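PDB 6WG5: ectonucleoside triphosphate diphosphohydrolase 4 from Homo sapiens, which belongs to the GDA1/CD39 family and has the two-lobed fold of the actin-like ATPase clan. Local coordinates for residues L130-M135 and K173-Y178; V203-S208 and H265-V270; T230-E235 and R455-P460; V240-S245 and G368-P373; T391-R396 and L436-Y441. One frame throughout, in Å; residues are numbered along the deposited sequence. Where two conformers were deposited one is given.

How the contacts relate
Contacts 1, 3 and 5 are buried, whereas contacts 2 and 4 join loops nearer the surface and are only partly covered. Contact 1 packs the end of strand 127-131, in the sheet of one lobe, against helix 172-186. Contacts 3 and 4 sit side by side in the other: Tyr234 OH of contact 3 probably bonds to Pro372 O of contact 4, and Phe457 O to Gln371 NE2. Contact 5 uses the first turns of helix 436-456, and contact 3 the chain at its far end. Contacts 2 and 3 are apolar, and contact 4 is mostly so. Contacts 1 and 5 mix carbon packing with a carboxylate and a water. No direct hydrogen bond crosses any of the five.

Contact 1: residues L130-M135 and K173-Y178; sequences LCTAGM and KQEGVY
Thr132 and Glu175 meet through a methyl group and a carboxylate. Thr132 CG2 lies 3.6 Å from Glu175 OE1 and 3.7 Å from Glu175 CD. The two side chains cross at about a right angle. Glu175 reaches over because CG stands anti to its backbone N (chi1 -160°) and the chain runs straight on from there. The hydroxyl of Thr132 does not bond directly to the carboxylate. Water 1 lies between them, 3.3 Å from Thr132 OG1 and 3.3 Å from Glu175 OE2, and both bonds are weak. A second, apolar touch joins Leu130 CD1 to Tyr178 CE2 at 4.4 Å, with the methyl oblique to the ring.

The two segments belong to one lobe of the actin-like fold. Strand 127-131 lies between the parallel strands 40-48 and 167-169, and helix 172-186 follows the latter. The runs Thr-Ala-Gly-Met and Gln-Glu-Gly resemble apyrase conserved regions of this family.

Further out, Arg136 NH2 makes a salt bridge to Glu175 OE1, so this oxygen has a charged partner as well as a methyl beside it. Thr132 OG1 also bonds weakly to Cys48 O on strand 40-48. Helix 479-487 covers the group: Trp479 touches Leu130 and Glu175, and Ala483 touches Leu130 and Tyr178.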
# COMPACT_ATOMS: atom_id res chain seq x y z
N LEU A 130 1.02 11.63 11.29
CA LEU A 130 -0.15 11.05 10.63
C LEU A 130 -0.36 9.64 11.17
O LEU A 130 0.52 8.79 11.06
CB LEU A 130 0.05 11.03 9.12
CG LEU A 130 0.52 12.36 8.53
CD1 LEU A 130 0.81 12.22 7.04
CD2 LEU A 130 -0.51 13.46 8.76
N CYS A 131 -1.53 9.41 11.76
CA CYS A 131 -1.86 8.15 12.42
C CYS A 131 -2.81 7.35 11.55
O CYS A 131 -3.68 7.91 10.88
CB CYS A 131 -2.49 8.40 13.79
SG CYS A 131 -1.71 9.74 14.72
N THR A 132 -2.66 6.02 11.57
CA THR A 132 -3.42 5.15 10.69
C THR A 132 -4.45 4.33 11.46
O THR A 132 -5.35 4.89 12.09
CB THR A 132 -2.48 4.24 9.90
OG1 THR A 132 -1.61 3.55 10.80
CG2 THR A 132 -1.65 5.06 8.92
N ALA A 133 -4.33 3.00 11.42
CA ALA A 133 -5.41 2.14 11.90
C ALA A 133 -5.52 2.14 13.42
O ALA A 133 -6.63 1.98 13.95
CB ALA A 133 -5.20 0.71 11.39
N GLY A 134 -4.41 2.32 14.13
CA GLY A 134 -4.47 2.29 15.58
C GLY A 134 -5.40 3.33 16.16
O GLY A 134 -6.14 3.06 17.11
N MET A 135 -5.39 4.54 15.58
CA MET A 135 -6.22 5.63 16.07
C MET A 135 -7.59 5.68 15.41
O MET A 135 -8.50 6.33 15.95
CB MET A 135 -5.51 6.97 15.84
CG MET A 135 -4.29 7.17 16.72
SD MET A 135 -4.70 7.90 18.32
CE MET A 135 -5.18 9.55 17.83
N LYS A 173 -8.29 5.65 2.82
CA LYS A 173 -8.26 6.19 1.47
C LYS A 173 -7.05 7.11 1.28
O LYS A 173 -6.34 7.02 0.28
CB LYS A 173 -9.56 6.93 1.17
CG LYS A 173 -9.72 7.41 -0.26
CD LYS A 173 -10.54 8.69 -0.29
CE LYS A 173 -11.34 8.83 -1.57
NZ LYS A 173 -12.23 10.03 -1.50
N GLN A 174 -6.81 8.00 2.25
CA GLN A 174 -5.65 8.88 2.17
C GLN A 174 -4.35 8.08 2.19
O GLN A 174 -3.40 8.41 1.48
CB GLN A 174 -5.66 9.89 3.32
CG GLN A 174 -6.81 10.88 3.28
CD GLN A 174 -6.77 11.85 4.44
OE1 GLN A 174 -7.34 11.59 5.51
NE2 GLN A 174 -6.10 12.98 4.25
N GLU A 175 -4.29 7.03 3.01
CA GLU A 175 -3.09 6.20 3.06
C GLU A 175 -2.83 5.56 1.71
O GLU A 175 -1.68 5.48 1.26
CB GLU A 175 -3.23 5.14 4.15
CG GLU A 175 -1.91 4.55 4.61
CD GLU A 175 -2.10 3.42 5.60
OE1 GLU A 175 -3.21 3.29 6.16
OE2 GLU A 175 -1.13 2.67 5.83
N GLY A 176 -3.88 5.09 1.04
CA GLY A 176 -3.72 4.53 -0.29
C GLY A 176 -3.24 5.55 -1.30
O GLY A 176 -2.37 5.25 -2.13
N VAL A 177 -3.80 6.76 -1.26
CA VAL A 177 -3.36 7.81 -2.17
C VAL A 177 -1.88 8.13 -1.93
O VAL A 177 -1.08 8.18 -2.87
CB VAL A 177 -4.23 9.07 -2.01
CG1 VAL A 177 -3.72 10.20 -2.90
CG2 VAL A 177 -5.68 8.75 -2.34
N TYR A 178 -1.51 8.35 -0.67
CA TYR A 178 -0.12 8.66 -0.36
C TYR A 178 0.82 7.56 -0.85
O TYR A 178 1.89 7.85 -1.39
CB TYR A 178 0.05 8.87 1.15
CG TYR A 178 -0.59 10.14 1.69
CD1 TYR A 178 -0.73 11.27 0.91
CD2 TYR A 178 -1.04 10.19 3.00
CE1 TYR A 178 -1.31 12.42 1.41
CE2 TYR A 178 -1.62 11.34 3.51
CZ TYR A 178 -1.75 12.45 2.71
OH TYR A 178 -2.33 13.59 3.21
O HOH W 1 0.69 2.51 8.63

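Contact 2: residues V203-S208 and H265-V270; sequences VNIPGS and HQTEHV
Ile205 turns both branches toward the loop 265-270. Its CG2 lies opposite the backbone N across the CA-CB bond, while CG1 sits beside that N (chi1 -55°). A further bend at chi2 (-57°) brings CD1 up to the carbonyl oxygen of Thr267. The facing residues, Thr267 and Val270, are the two ends of a type I beta turn. The turn is closed by Val270 N bonding to Thr267 O at 3.1 Å. It leads into strand 270-279 of the sheet that also holds strands 229-235 and 255-259, and the segment 203-208 is the loop leaving strand 200-203.

The packing is apolar. Ile205 CG1 approaches Thr267 CB at 3.9 Å, the two side chains meeting at a slant. Ile205 CG2 touches Val270 CG1, also at 3.9 Å, and these side chains cross at about a right angle. The same CG2 lies 4.0 Å from Thr267 CG2, so it meets both ends of the turn. Pro206 extends the patch and runs past Val270 in the opposite direction, with CD 4.1 Å from Val270 CG1.

Arg216, on strand 214-217, bonds to two carbonyls here: NH2 to Glu268 O and NH1 to Val270 O. Ile214, on the same strand, touches Ile205. The turn carbonyl is also part of the contact: Ile205 CD1 lies 3.7 Å from Thr267 O.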
# COMPACT_ATOMS: atom_id res chain seq x y z
N VAL A 203 -5.78 11.84 -20.69
CA VAL A 203 -6.42 12.14 -19.42
C VAL A 203 -7.54 13.14 -19.63
O VAL A 203 -7.38 14.11 -20.38
CB VAL A 203 -5.39 12.68 -18.40
CG1 VAL A 203 -6.06 12.98 -17.07
CG2 VAL A 203 -4.26 11.69 -18.21
N ASN A 204 -8.67 12.91 -18.97
CA ASN A 204 -9.76 13.87 -18.90
C ASN A 204 -9.76 14.45 -17.49
O ASN A 204 -10.10 13.76 -16.52
CB ASN A 204 -11.10 13.22 -19.22
CG ASN A 204 -11.13 12.59 -20.59
OD1 ASN A 204 -11.41 11.40 -20.73
ND2 ASN A 204 -10.84 13.38 -21.62
N ILE A 205 -9.36 15.71 -17.37
CA ILE A 205 -9.30 16.36 -16.05
C ILE A 205 -10.72 16.49 -15.50
O ILE A 205 -11.63 16.91 -16.24
CB ILE A 205 -8.63 17.72 -16.16
CG1 ILE A 205 -7.25 17.59 -16.82
CG2 ILE A 205 -8.50 18.37 -14.79
CD1 ILE A 205 -6.30 16.64 -16.10
N PRO A 206 -10.96 16.13 -14.24
CA PRO A 206 -12.33 16.22 -13.70
C PRO A 206 -12.93 17.60 -13.89
O PRO A 206 -12.34 18.62 -13.53
CB PRO A 206 -12.13 15.90 -12.21
CG PRO A 206 -10.90 15.07 -12.17
CD PRO A 206 -10.01 15.58 -13.26
N GLY A 207 -14.13 17.63 -14.47
CA GLY A 207 -14.83 18.88 -14.70
C GLY A 207 -14.31 19.68 -15.86
O GLY A 207 -14.21 20.91 -15.77
N SER A 208 -13.98 19.03 -16.97
CA SER A 208 -13.45 19.71 -18.14
C SER A 208 -13.85 18.94 -19.39
O SER A 208 -14.04 17.72 -19.35
CB SER A 208 -11.93 19.86 -18.06
OG SER A 208 -11.56 20.54 -16.87
N HIS A 265 -4.13 26.52 -10.71
CA HIS A 265 -4.80 26.79 -11.97
C HIS A 265 -4.27 25.95 -13.13
O HIS A 265 -4.82 26.02 -14.23
CB HIS A 265 -4.67 28.28 -12.32
CG HIS A 265 -5.41 29.17 -11.38
ND1 HIS A 265 -4.81 30.23 -10.73
CD2 HIS A 265 -6.70 29.16 -10.96
CE1 HIS A 265 -5.70 30.84 -9.97
NE2 HIS A 265 -6.86 30.20 -10.09
N GLN A 266 -3.22 25.17 -12.91
CA GLN A 266 -2.71 24.24 -13.91
C GLN A 266 -3.26 22.84 -13.65
O GLN A 266 -3.67 22.50 -12.54
CB GLN A 266 -1.18 24.22 -13.92
CG GLN A 266 -0.57 25.28 -14.83
CD GLN A 266 0.82 25.70 -14.39
OE1 GLN A 266 1.53 24.96 -13.71
NE2 GLN A 266 1.21 26.91 -14.78
N THR A 267 -3.28 22.02 -14.70
CA THR A 267 -3.88 20.70 -14.65
C THR A 267 -2.91 19.57 -14.94
O THR A 267 -3.31 18.40 -14.87
CB THR A 267 -5.06 20.61 -15.63
OG1 THR A 267 -4.59 20.87 -16.96
CG2 THR A 267 -6.14 21.62 -15.26
N GLU A 268 -1.65 19.87 -15.27
CA GLU A 268 -0.71 18.81 -15.63
C GLU A 268 -0.58 17.76 -14.54
O GLU A 268 -0.41 16.57 -14.83
CB GLU A 268 0.66 19.41 -15.95
CG GLU A 268 0.66 20.40 -17.11
CD GLU A 268 0.33 21.82 -16.67
OE1 GLU A 268 1.09 22.39 -15.87
OE2 GLU A 268 -0.70 22.36 -17.13
N HIS A 269 -0.67 18.17 -13.27
CA HIS A 269 -0.50 17.27 -12.14
C HIS A 269 -1.81 17.00 -11.39
O HIS A 269 -1.78 16.65 -10.21
CB HIS A 269 0.54 17.82 -11.17
CG HIS A 269 1.94 17.80 -11.70
ND1 HIS A 269 2.56 16.64 -12.12
CD2 HIS A 269 2.84 18.79 -11.88
CE1 HIS A 269 3.78 16.92 -12.54
NE2 HIS A 269 3.98 18.22 -12.40
N VAL A 270 -2.95 17.17 -12.05
CA VAL A 270 -4.24 16.81 -11.47
C VAL A 270 -4.51 15.34 -11.79
O VAL A 270 -4.48 14.93 -12.96
CB VAL A 270 -5.37 17.71 -12.01
CG1 VAL A 270 -6.73 17.23 -11.53
CG2 VAL A 270 -5.14 19.15 -11.58

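Contact 3: residues T230-E235 and R455-P460; sequences TQIAYE and RGFSFP
Thr230 splits its side chain between two partners. OG1 donates a hydrogen bond to Phe281 O, and the methyl CG2 meets Phe457. This methyl lies at the edge of the phenyl ring, near its plane, 4.1 Å from CZ.

Ile232 covers a face of the same ring. Its CD1 stands 3.9 Å from the ring centroid and only 8° off the normal, a CH-pi contact over the centre. Its other branch reaches the rim, with CG2 3.9 Å from Phe457 CE1. The long branch of Ile232 is fully extended (chi1 179°), which carries CD1 that far.

Strand 229-235 lies between strands 221-225 and 270-279 in its sheet. Phe457 lies in the chain at the C-terminal end of helix 436-456, and the contact packs this region on the sheet. Leu223 of strand 221-225 touches both Ile232 and Phe457. With no polar bond across the segments, the contact is held by dispersion, including the CH-pi contact on the Phe457 face.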
# COMPACT_ATOMS: atom_id res chain seq x y z
N THR A 230 -6.87 -6.67 1.55
CA THR A 230 -6.37 -6.48 0.20
C THR A 230 -6.70 -5.05 -0.22
O THR A 230 -7.83 -4.60 -0.06
CB THR A 230 -6.99 -7.48 -0.77
OG1 THR A 230 -6.60 -8.81 -0.40
CG2 THR A 230 -6.54 -7.21 -2.20
N GLN A 231 -5.70 -4.35 -0.75
CA GLN A 231 -5.86 -2.96 -1.16
C GLN A 231 -5.50 -2.82 -2.63
O GLN A 231 -4.59 -3.50 -3.13
CB GLN A 231 -4.98 -2.03 -0.32
CG GLN A 231 -5.31 -0.55 -0.50
CD GLN A 231 -4.28 0.37 0.13
OE1 GLN A 231 -3.10 0.34 -0.23
NE2 GLN A 231 -4.72 1.18 1.08
N ILE A 232 -6.21 -1.94 -3.32
CA ILE A 232 -5.98 -1.66 -4.73
C ILE A 232 -6.10 -0.16 -4.95
O ILE A 232 -7.02 0.48 -4.43
CB ILE A 232 -6.97 -2.43 -5.64
CG1 ILE A 232 -6.72 -2.09 -7.11
CG2 ILE A 232 -8.40 -2.10 -5.26
CD1 ILE A 232 -7.48 -2.97 -8.08
N ALA A 233 -5.16 0.41 -5.70
CA ALA A 233 -5.18 1.83 -6.01
C ALA A 233 -4.63 2.05 -7.41
O ALA A 233 -3.58 1.51 -7.75
CB ALA A 233 -4.37 2.63 -4.99
N TYR A 234 -5.34 2.85 -8.21
CA TYR A 234 -4.87 3.16 -9.55
C TYR A 234 -5.53 4.44 -10.04
O TYR A 234 -6.54 4.89 -9.50
CB TYR A 234 -5.13 2.01 -10.52
CG TYR A 234 -6.57 1.55 -10.57
CD1 TYR A 234 -7.46 2.07 -11.50
CD2 TYR A 234 -7.03 0.58 -9.69
CE1 TYR A 234 -8.77 1.63 -11.54
CE2 TYR A 234 -8.33 0.14 -9.73
CZ TYR A 234 -9.20 0.67 -10.66
OH TYR A 234 -10.50 0.23 -10.69
N GLU A 235 -4.93 5.02 -11.08
CA GLU A 235 -5.45 6.23 -11.68
C GLU A 235 -6.58 5.91 -12.64
O GLU A 235 -6.55 4.90 -13.35
CB GLU A 235 -4.34 6.97 -12.42
CG GLU A 235 -4.80 8.24 -13.13
CD GLU A 235 -3.71 8.88 -13.97
OE1 GLU A 235 -2.57 8.37 -13.96
OE2 GLU A 235 -4.00 9.89 -14.65
N ARG A 455 -10.57 -12.66 -11.16
CA ARG A 455 -12.03 -12.66 -11.13
C ARG A 455 -12.56 -11.71 -10.07
O ARG A 455 -13.68 -11.21 -10.18
CB ARG A 455 -12.56 -14.08 -10.91
CG ARG A 455 -12.84 -14.81 -12.22
CD ARG A 455 -13.72 -16.03 -12.05
NE ARG A 455 -13.02 -17.15 -11.44
CZ ARG A 455 -13.42 -18.42 -11.52
NH1 ARG A 455 -14.53 -18.73 -12.19
NH2 ARG A 455 -12.72 -19.38 -10.94
N GLY A 456 -11.77 -11.46 -9.03
CA GLY A 456 -12.12 -10.42 -8.08
C GLY A 456 -12.06 -9.06 -8.75
O GLY A 456 -13.05 -8.34 -8.80
N PHE A 457 -10.88 -8.72 -9.27
CA PHE A 457 -10.66 -7.45 -9.95
C PHE A 457 -10.77 -7.56 -11.47
O PHE A 457 -10.71 -6.53 -12.15
CB PHE A 457 -9.28 -6.89 -9.58
CG PHE A 457 -9.12 -6.59 -8.11
CD1 PHE A 457 -10.09 -5.87 -7.43
CD2 PHE A 457 -8.01 -7.03 -7.42
CE1 PHE A 457 -9.94 -5.59 -6.08
CE2 PHE A 457 -7.86 -6.75 -6.07
CZ PHE A 457 -8.82 -6.04 -5.41
N SER A 458 -10.92 -8.77 -12.01
CA SER A 458 -11.23 -8.99 -13.42
C SER A 458 -10.06 -8.67 -14.34
O SER A 458 -10.27 -8.22 -15.47
CB SER A 458 -12.47 -8.19 -13.84
OG SER A 458 -13.61 -8.57 -13.08
N PHE A 459 -8.84 -8.90 -13.89
CA PHE A 459 -7.69 -8.74 -14.78
C PHE A 459 -7.67 -9.88 -15.80
O PHE A 459 -7.87 -11.04 -15.43
CB PHE A 459 -6.38 -8.72 -13.99
CG PHE A 459 -6.06 -7.39 -13.37
CD1 PHE A 459 -5.19 -6.51 -13.99
CD2 PHE A 459 -6.63 -7.01 -12.16
CE1 PHE A 459 -4.89 -5.29 -13.42
CE2 PHE A 459 -6.33 -5.79 -11.59
CZ PHE A 459 -5.46 -4.93 -12.22
N PRO A 460 -7.43 -9.59 -17.08
CA PRO A 460 -7.39 -10.66 -18.07
C PRO A 460 -6.35 -11.71 -17.71
O PRO A 460 -5.30 -11.41 -17.14
CB PRO A 460 -7.03 -9.94 -19.37
CG PRO A 460 -7.41 -8.52 -19.15
CD PRO A 460 -7.20 -8.27 -17.69

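Contact 4: residues V240-S245 and G368-P373; sequences VSFASS and GVYQPP
Val240 and Phe242 pack on Tyr370 where two loops meet, one leading to helix 245-254 and the other to strand 381-385. This is loop-loop packing beside strand 270-279 and helix 245-254. The close part gathers round the end of the tyrosine. Val240 CG1 and Phe242 CE1 both lie against Tyr370 OH, the latter at 3.7 Å, and these are packing contacts, not hydrogen bonds. A chi1 of 165° swings the Tyr370 ring away from its own backbone N, and it meets Val240 from the opposite direction.

The ring pair is looser. The centroids of Phe242 and Tyr370 are 6.0 Å apart and the planes stand at 47°, neither stacked nor edge-to-face. Phe242 and Val240 are partly exposed, whereas Tyr370 is buried.

Helix 245-254 backs the rings: Gln247 touches both and Ala251 touches Phe242. On the sheet side, Tyr370 O bonds to Tyr274 OH. Within its own loop, Tyr370 has Pro372 N 3.6 Å above one ring face, offset toward the rim.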
# COMPACT_ATOMS: atom_id res chain seq x y z
N VAL A 240 -15.54 9.02 -16.33
CA VAL A 240 -16.32 7.86 -15.92
C VAL A 240 -17.79 8.19 -16.07
O VAL A 240 -18.25 9.26 -15.64
CB VAL A 240 -15.99 7.45 -14.47
CG1 VAL A 240 -16.79 6.21 -14.07
CG2 VAL A 240 -14.51 7.20 -14.31
N SER A 241 -18.54 7.27 -16.68
CA SER A 241 -19.99 7.40 -16.83
C SER A 241 -20.64 6.43 -15.85
O SER A 241 -20.56 5.21 -16.02
CB SER A 241 -20.42 7.12 -18.26
OG SER A 241 -19.92 5.87 -18.71
N PHE A 242 -21.29 6.98 -14.82
CA PHE A 242 -21.91 6.15 -13.79
C PHE A 242 -23.30 5.71 -14.22
O PHE A 242 -24.03 6.44 -14.90
CB PHE A 242 -21.98 6.92 -12.47
CG PHE A 242 -20.65 7.38 -11.96
CD1 PHE A 242 -19.85 6.53 -11.21
CD2 PHE A 242 -20.19 8.65 -12.24
CE1 PHE A 242 -18.62 6.95 -10.74
CE2 PHE A 242 -18.96 9.08 -11.77
CZ PHE A 242 -18.17 8.23 -11.02
N ALA A 243 -23.67 4.50 -13.79
CA ALA A 243 -24.97 3.94 -14.15
C ALA A 243 -26.10 4.50 -13.30
O ALA A 243 -27.23 4.63 -13.78
CB ALA A 243 -24.94 2.42 -14.02
N SER A 244 -25.82 4.85 -12.05
CA SER A 244 -26.83 5.34 -11.13
C SER A 244 -26.25 6.47 -10.29
O SER A 244 -25.07 6.47 -9.95
CB SER A 244 -27.33 4.22 -10.20
OG SER A 244 -27.62 3.04 -10.93
N SER A 245 -27.11 7.45 -9.97
CA SER A 245 -26.69 8.50 -9.06
C SER A 245 -26.24 7.91 -7.73
O SER A 245 -25.32 8.44 -7.10
CB SER A 245 -27.83 9.50 -8.84
OG SER A 245 -28.15 10.18 -10.04
N GLY A 368 -19.08 -6.70 -3.62
CA GLY A 368 -20.01 -5.81 -4.28
C GLY A 368 -19.60 -4.36 -4.31
O GLY A 368 -20.45 -3.49 -4.48
N VAL A 369 -18.31 -4.07 -4.15
CA VAL A 369 -17.83 -2.70 -4.13
C VAL A 369 -17.59 -2.24 -5.56
O VAL A 369 -17.13 -3.00 -6.41
CB VAL A 369 -16.54 -2.59 -3.29
CG1 VAL A 369 -15.94 -1.19 -3.41
CG2 VAL A 369 -16.83 -2.92 -1.84
N TYR A 370 -17.92 -0.97 -5.83
CA TYR A 370 -17.76 -0.43 -7.17
C TYR A 370 -16.29 -0.33 -7.55
O TYR A 370 -15.43 -0.03 -6.71
CB TYR A 370 -18.41 0.95 -7.26
CG TYR A 370 -18.00 1.73 -8.49
CD1 TYR A 370 -18.56 1.45 -9.73
CD2 TYR A 370 -17.05 2.73 -8.41
CE1 TYR A 370 -18.18 2.15 -10.86
CE2 TYR A 370 -16.66 3.44 -9.54
CZ TYR A 370 -17.23 3.15 -10.76
OH TYR A 370 -16.85 3.85 -11.88
N GLN A 371 -16.00 -0.59 -8.82
CA GLN A 371 -14.64 -0.50 -9.35
C GLN A 371 -14.67 0.22 -10.69
O GLN A 371 -15.36 -0.24 -11.62
CB GLN A 371 -14.02 -1.88 -9.50
CG GLN A 371 -12.61 -1.87 -10.06
CD GLN A 371 -11.99 -3.25 -10.14
OE1 GLN A 371 -11.81 -3.92 -9.12
NE2 GLN A 371 -11.67 -3.69 -11.35
N PRO A 372 -13.97 1.34 -10.86
CA PRO A 372 -13.97 2.00 -12.15
C PRO A 372 -13.31 1.13 -13.20
O PRO A 372 -12.41 0.32 -12.88
CB PRO A 372 -13.15 3.28 -11.90
CG PRO A 372 -13.07 3.43 -10.43
CD PRO A 372 -13.15 2.06 -9.87
N PRO A 373 -13.71 1.26 -14.46
CA PRO A 373 -13.10 0.42 -15.50
C PRO A 373 -11.61 0.67 -15.61
O PRO A 373 -11.13 1.80 -15.47
CB PRO A 373 -13.84 0.85 -16.77
CG PRO A 373 -14.30 2.24 -16.49
CD PRO A 373 -14.62 2.26 -15.03

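Contact 5: residues T391-R396 and L436-Y441; sequences TEDVLR and LHRLKY
Asp393 and Arg438 cross at about a right angle, with the carboxylate and guanidinium planes 85° apart. Asp393 OD2 is 4.1 Å from Arg438 NE but well out of the guanidinium plane, so no N-H points at it. Water 2 sits between the two and accepts a weak bond from NE at 3.5 Å. Its donated bond to OD2 is modelled short enough to be doubtful in detail.

The touching is done by carbon. Arg438 CG lies 4.0 Å from Asp393 CB and 3.9 Å from Val394 CG1. Chi1 sets this CG on the far side of CB from the backbone N, where it touches both residues. The bend at chi2 (57°) puts CD beside Asp393 CB, and the bend at chi3 (50°) turns NE.

The contact joins the chain around the end of helix 386-392 to the first turns of helix 436-456. Both charged ends have stronger partners nearby. Asp393 OD2 bonds to His433 ND1. Arg438 NH2 makes a salt bridge with Glu386, and NH1 bonds to Gln442 OE1. The attraction between Asp393 and Arg438 is probably electrostatic without a direct hydrogen bond, while van der Waals packing of the carbons makes the touch.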
# COMPACT_ATOMS: atom_id res chain seq x y z
N THR A 391 4.50 -15.68 -5.36
CA THR A 391 5.20 -15.96 -6.60
C THR A 391 6.67 -16.28 -6.40
O THR A 391 7.25 -16.99 -7.23
CB THR A 391 5.09 -14.77 -7.57
OG1 THR A 391 5.59 -13.58 -6.95
CG2 THR A 391 3.64 -14.56 -8.00
N GLU A 392 7.29 -15.78 -5.33
CA GLU A 392 8.73 -15.88 -5.15
C GLU A 392 9.16 -16.84 -4.05
O GLU A 392 10.11 -17.60 -4.24
CB GLU A 392 9.32 -14.50 -4.84
CG GLU A 392 10.82 -14.50 -4.61
CD GLU A 392 11.59 -15.08 -5.78
OE1 GLU A 392 11.07 -15.02 -6.91
OE2 GLU A 392 12.71 -15.60 -5.56
N ASP A 393 8.49 -16.84 -2.89
CA ASP A 393 9.05 -17.47 -1.71
C ASP A 393 9.32 -18.96 -1.91
O ASP A 393 10.35 -19.48 -1.47
CB ASP A 393 8.15 -17.24 -0.50
CG ASP A 393 8.42 -15.91 0.19
OD1 ASP A 393 9.07 -15.04 -0.43
OD2 ASP A 393 7.99 -15.74 1.35
N VAL A 394 8.40 -19.67 -2.58
CA VAL A 394 8.60 -21.08 -2.89
C VAL A 394 8.57 -21.36 -4.39
O VAL A 394 9.34 -22.19 -4.88
CB VAL A 394 7.57 -21.97 -2.16
CG1 VAL A 394 7.66 -21.76 -0.66
CG2 VAL A 394 6.16 -21.72 -2.66
N LEU A 395 7.71 -20.67 -5.14
CA LEU A 395 7.68 -20.86 -6.58
C LEU A 395 8.85 -20.18 -7.28
O LEU A 395 9.20 -20.58 -8.40
CB LEU A 395 6.35 -20.35 -7.15
CG LEU A 395 5.10 -20.92 -6.50
CD1 LEU A 395 3.84 -20.41 -7.20
CD2 LEU A 395 5.12 -22.45 -6.50
N ARG A 396 9.46 -19.17 -6.66
CA ARG A 396 10.71 -18.60 -7.14
C ARG A 396 10.55 -17.94 -8.50
O ARG A 396 11.41 -18.04 -9.37
CB ARG A 396 11.81 -19.66 -7.18
CG ARG A 396 12.17 -20.22 -5.82
CD ARG A 396 12.94 -19.21 -4.99
NE ARG A 396 14.15 -19.79 -4.41
CZ ARG A 396 15.14 -19.09 -3.87
NH1 ARG A 396 15.08 -17.76 -3.84
NH2 ARG A 396 16.20 -19.71 -3.37
N LEU A 436 7.65 -22.21 7.78
CA LEU A 436 6.75 -23.35 7.66
C LEU A 436 5.32 -22.90 7.40
O LEU A 436 4.56 -23.62 6.73
CB LEU A 436 6.82 -24.20 8.93
CG LEU A 436 8.05 -25.11 9.01
CD1 LEU A 436 8.20 -25.68 10.41
CD2 LEU A 436 7.99 -26.23 7.97
N HIS A 437 4.92 -21.74 7.91
CA HIS A 437 3.60 -21.21 7.59
C HIS A 437 3.47 -20.96 6.09
O HIS A 437 2.44 -21.28 5.49
CB HIS A 437 3.35 -19.92 8.38
CG HIS A 437 1.95 -19.41 8.29
ND1 HIS A 437 1.47 -18.73 7.20
CD2 HIS A 437 0.92 -19.47 9.18
CE1 HIS A 437 0.20 -18.40 7.40
NE2 HIS A 437 -0.15 -18.84 8.60
N ARG A 438 4.50 -20.38 5.48
CA ARG A 438 4.50 -20.21 4.03
C ARG A 438 4.40 -21.55 3.31
O ARG A 438 3.64 -21.69 2.35
CB ARG A 438 5.76 -19.45 3.60
CG ARG A 438 6.08 -19.53 2.11
CD ARG A 438 4.94 -19.03 1.24
NE ARG A 438 4.46 -17.72 1.67
CZ ARG A 438 3.41 -17.10 1.15
NH1 ARG A 438 2.71 -17.67 0.17
NH2 ARG A 438 3.04 -15.91 1.61
N LEU A 439 5.16 -22.54 3.78
CA LEU A 439 5.15 -23.85 3.13
C LEU A 439 3.77 -24.49 3.20
O LEU A 439 3.34 -25.16 2.25
CB LEU A 439 6.19 -24.75 3.79
CG LEU A 439 6.62 -25.99 2.99
CD1 LEU A 439 7.57 -25.60 1.86
CD2 LEU A 439 7.25 -27.02 3.91
N LYS A 440 3.05 -24.28 4.30
CA LYS A 440 1.77 -24.94 4.51
C LYS A 440 0.64 -24.25 3.77
O LYS A 440 -0.24 -24.92 3.21
CB LYS A 440 1.48 -25.00 6.01
CG LYS A 440 0.09 -25.49 6.38
CD LYS A 440 0.03 -25.78 7.87
CE LYS A 440 -1.38 -26.12 8.34
NZ LYS A 440 -1.43 -26.19 9.83
N TYR A 441 0.63 -22.92 3.76
CA TYR A 441 -0.50 -22.16 3.23
C TYR A 441 -0.21 -21.54 1.86
O TYR A 441 -1.03 -20.75 1.37
CB TYR A 441 -0.91 -21.07 4.23
CG TYR A 441 -1.42 -21.65 5.53
CD1 TYR A 441 -2.65 -22.28 5.59
CD2 TYR A 441 -0.66 -21.57 6.69
CE1 TYR A 441 -3.12 -22.81 6.77
CE2 TYR A 441 -1.13 -22.10 7.88
CZ TYR A 441 -2.36 -22.73 7.91
OH TYR A 441 -2.83 -23.26 9.09
O HOH W 2 6.91 -16.20 3.58